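Local coordinates for protein alkaline phosphatase (Antarctic bacterium, PDB 2W5V) that probably removes phosphate groups from phosphomonoesters as an alkaline phosphatase, using bound zinc and magnesium ions, at residues H302-K312 with E327-S338. The protein carries 1 engineered substitution. Residues are numbered along the deposited sequence; the frame is centred on the assembly and turned at random.
Sequences HETGGFTLAAK and EIGPTFSTGGHS. With ZN (zinc ion), chain H; ZN (zinc ion), chain G.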
# COMPACT_ATOMS: atom_id res chain seq x y z
N HIS B 302 -4.56 11.00 2.91
CA HIS B 302 -3.55 10.62 3.90
C HIS B 302 -4.15 9.48 4.74
O HIS B 302 -5.30 9.10 4.54
CB HIS B 302 -3.26 11.80 4.82
CG HIS B 302 -4.49 12.33 5.49
ND1 HIS B 302 -5.04 11.73 6.60
CD2 HIS B 302 -5.32 13.34 5.15
CE1 HIS B 302 -6.15 12.38 6.94
NE2 HIS B 302 -6.33 13.36 6.08
N GLU B 303 -3.36 8.95 5.68
CA GLU B 303 -3.84 7.91 6.60
C GLU B 303 -4.16 8.58 7.93
O GLU B 303 -3.59 9.64 8.23
CB GLU B 303 -2.75 6.85 6.82
CG GLU B 303 -3.20 5.61 7.60
CD GLU B 303 -3.07 5.69 9.13
OE1 GLU B 303 -2.47 6.66 9.68
OE2 GLU B 303 -3.58 4.76 9.80
N THR B 304 -5.03 7.99 8.74
CA THR B 304 -5.19 8.54 10.10
C THR B 304 -5.35 7.48 11.18
O THR B 304 -6.02 6.47 10.98
CB THR B 304 -6.32 9.58 10.23
OG1 THR B 304 -7.49 8.98 10.79
CG2 THR B 304 -6.64 10.20 8.91
N GLY B 305 -4.69 7.72 12.31
CA GLY B 305 -4.84 6.87 13.48
C GLY B 305 -3.83 5.74 13.63
O GLY B 305 -3.73 5.14 14.69
N GLY B 306 -3.08 5.45 12.57
CA GLY B 306 -2.17 4.32 12.61
C GLY B 306 -2.96 3.03 12.76
O GLY B 306 -2.53 2.10 13.45
N PHE B 307 -4.14 2.99 12.14
CA PHE B 307 -5.00 1.80 12.16
C PHE B 307 -4.20 0.56 11.76
O PHE B 307 -3.48 0.57 10.76
CB PHE B 307 -6.20 2.04 11.22
CG PHE B 307 -7.18 0.89 11.13
CD1 PHE B 307 -8.12 0.66 12.14
CD2 PHE B 307 -7.20 0.08 10.01
CE1 PHE B 307 -9.03 -0.37 12.04
CE2 PHE B 307 -8.11 -0.97 9.90
CZ PHE B 307 -9.03 -1.19 10.92
N THR B 308 -4.34 -0.50 12.55
CA THR B 308 -3.55 -1.71 12.34
C THR B 308 -4.40 -2.97 12.56
O THR B 308 -5.15 -3.06 13.54
CB THR B 308 -2.34 -1.71 13.29
OG1 THR B 308 -1.52 -0.58 12.98
CG2 THR B 308 -1.53 -2.98 13.15
N LEU B 309 -4.29 -3.92 11.64
CA LEU B 309 -5.03 -5.18 11.74
C LEU B 309 -4.23 -6.19 12.57
O LEU B 309 -3.79 -7.24 12.07
CB LEU B 309 -5.35 -5.74 10.34
CG LEU B 309 -6.27 -4.84 9.51
CD1 LEU B 309 -6.46 -5.40 8.11
CD2 LEU B 309 -7.61 -4.68 10.22
N ALA B 310 -4.05 -5.86 13.85
CA ALA B 310 -3.25 -6.67 14.76
C ALA B 310 -3.95 -7.96 15.14
O ALA B 310 -5.17 -8.09 14.97
CB ALA B 310 -2.92 -5.86 16.03
N ALA B 311 -3.18 -8.90 15.66
CA ALA B 311 -3.74 -10.12 16.21
C ALA B 311 -4.65 -9.80 17.38
O ALA B 311 -4.34 -8.95 18.21
CB ALA B 311 -2.64 -11.04 16.66
N LYS B 312 -5.78 -10.51 17.45
CA LYS B 312 -6.69 -10.42 18.58
C LYS B 312 -5.94 -10.74 19.87
O LYS B 312 -5.05 -11.59 19.88
CB LYS B 312 -7.83 -11.43 18.39
CG LYS B 312 -8.99 -11.26 19.35
CD LYS B 312 -9.90 -10.12 18.90
CE LYS B 312 -11.00 -9.88 19.92
NZ LYS B 312 -11.70 -11.14 20.30
N GLU B 327 -7.37 -14.57 14.75
CA GLU B 327 -8.30 -13.47 14.48
C GLU B 327 -7.65 -12.11 14.63
O GLU B 327 -6.57 -11.98 15.19
CB GLU B 327 -9.49 -13.50 15.44
CG GLU B 327 -10.30 -14.78 15.45
CD GLU B 327 -11.50 -14.66 16.37
OE1 GLU B 327 -11.73 -15.58 17.19
OE2 GLU B 327 -12.21 -13.63 16.29
N ILE B 328 -8.36 -11.09 14.16
CA ILE B 328 -7.87 -9.72 14.16
C ILE B 328 -8.53 -8.86 15.23
O ILE B 328 -9.75 -8.90 15.41
CB ILE B 328 -8.12 -9.07 12.79
CG1 ILE B 328 -7.24 -9.71 11.72
CG2 ILE B 328 -7.88 -7.57 12.86
CD1 ILE B 328 -7.67 -9.38 10.29
N GLY B 329 -7.71 -8.09 15.95
CA GLY B 329 -8.20 -7.06 16.85
C GLY B 329 -7.58 -5.72 16.49
O GLY B 329 -6.42 -5.46 16.82
N PRO B 330 -8.33 -4.86 15.78
CA PRO B 330 -7.78 -3.58 15.31
C PRO B 330 -7.20 -2.73 16.44
O PRO B 330 -7.79 -2.67 17.52
CB PRO B 330 -9.00 -2.89 14.69
CG PRO B 330 -9.90 -4.00 14.28
CD PRO B 330 -9.72 -5.06 15.34
N THR B 331 -6.04 -2.13 16.20
CA THR B 331 -5.40 -1.23 17.15
C THR B 331 -5.07 0.10 16.47
O THR B 331 -5.11 0.21 15.24
CB THR B 331 -4.10 -1.83 17.73
OG1 THR B 331 -3.20 -2.16 16.67
CG2 THR B 331 -4.40 -3.08 18.55
N PHE B 332 -4.74 1.11 17.27
CA PHE B 332 -4.38 2.43 16.77
C PHE B 332 -3.16 2.91 17.54
O PHE B 332 -2.91 2.44 18.64
CB PHE B 332 -5.51 3.43 17.05
CG PHE B 332 -6.80 3.14 16.33
CD1 PHE B 332 -7.05 3.72 15.09
CD2 PHE B 332 -7.77 2.35 16.90
CE1 PHE B 332 -8.23 3.48 14.43
CE2 PHE B 332 -8.96 2.11 16.24
CZ PHE B 332 -9.19 2.68 15.01
N SER B 333 -2.43 3.86 16.98
CA SER B 333 -1.25 4.38 17.67
C SER B 333 -1.21 5.91 17.76
O SER B 333 -0.32 6.46 18.38
CB SER B 333 0.03 3.88 17.01
OG SER B 333 0.20 4.47 15.73
N THR B 334 -2.16 6.58 17.11
CA THR B 334 -2.18 8.04 17.16
C THR B 334 -3.62 8.56 17.00
O THR B 334 -4.49 7.87 16.48
CB THR B 334 -1.22 8.69 16.10
OG1 THR B 334 -1.34 10.12 16.13
CG2 THR B 334 -1.54 8.19 14.69
N GLY B 335 -3.86 9.77 17.49
CA GLY B 335 -5.14 10.40 17.27
C GLY B 335 -5.16 11.28 16.03
O GLY B 335 -6.18 11.88 15.69
N GLY B 336 -4.02 11.35 15.33
CA GLY B 336 -3.89 12.26 14.20
C GLY B 336 -3.55 11.58 12.89
O GLY B 336 -3.59 10.36 12.79
N HIS B 337 -3.21 12.38 11.88
CA HIS B 337 -2.82 11.86 10.58
C HIS B 337 -1.43 11.24 10.60
O HIS B 337 -0.66 11.44 11.53
CB HIS B 337 -2.83 12.96 9.53
CG HIS B 337 -4.17 13.62 9.38
ND1 HIS B 337 -4.37 14.72 8.58
CD2 HIS B 337 -5.36 13.34 9.94
CE1 HIS B 337 -5.63 15.09 8.64
NE2 HIS B 337 -6.26 14.26 9.46
N SER B 338 -1.10 10.48 9.54
CA SER B 338 0.24 9.95 9.41
C SER B 338 0.72 10.11 7.97
O SER B 338 -0.10 10.31 7.06
CB SER B 338 0.30 8.48 9.83
OG SER B 338 -0.21 7.64 8.81
ZN ZN H . -8.16 14.05 5.36
ZN ZN G . -8.33 14.28 9.92
O HOH W 1 -0.36 9.90 4.34
O HOH W 2 -0.25 1.68 14.80
O HOH W 3 -5.26 -6.34 19.07
O HOH W 4 -9.45 16.53 10.50
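His-302 and His-337 stack face to face at the tight end of this contact, ring centroids 3.5 Å apart and planes 21° from parallel, each giving NE2 to a different zinc ion. Imidazole suits both places, being flat enough to stack while one nitrogen binds metal and the other stays in a hydrogen bond: ND1 of His-302 lies 3.0 Å from Glu-303 O, and ND1 of His-337 pairs with Thr-82 O. Glu-303 O also accepts Ser-338 N, from the opposite face of its carbonyl plane.

His-302 just precedes a short antiparallel ladder, Glu-303 with Ser-338 (hydrogen-bonded) and Thr-304 with His-337 (non-hydrogen-bonded), in the alkaline phosphatase two-zinc site; Asp-43 and Asp-301 help complete one sphere, Asp-259 and His-263 the other. On the ladder's other face, the Ser-338 hydroxyl donates to Glu-303 OE1 (OG to OE1 2.6 Å) on the anti side, well out of the carboxylate plane, while Gly-306 N uses the syn lone pair. Replacing Glu-303 with alanine removes the carboxylate and would probably leave Ser-338 OG, Gly-306 N and Gln-49 without their acceptor. With CG anti to the backbone N (chi1 180°), Phe-307 sets CD1 3.6 Å from Phe-332 CE1, the rings inclined at 56°.

The chains then run on as loops, still joined by Gly-329 N to Ala-310 O (2.7 Å). Thr-331 and Ser-333 hydroxyls bond Ser-333 and Thr-331 of the second subunit, whose Tyr-325 OH bonds His-337 N. Side chains loosen at the solvent end: a water bridges Ala-311 O and Gly-329 O, and Lys-312 NZ stays 4.7 Å from Glu-327 OE2, although Lys-312 N holds Glu-327 O at 2.8 Å.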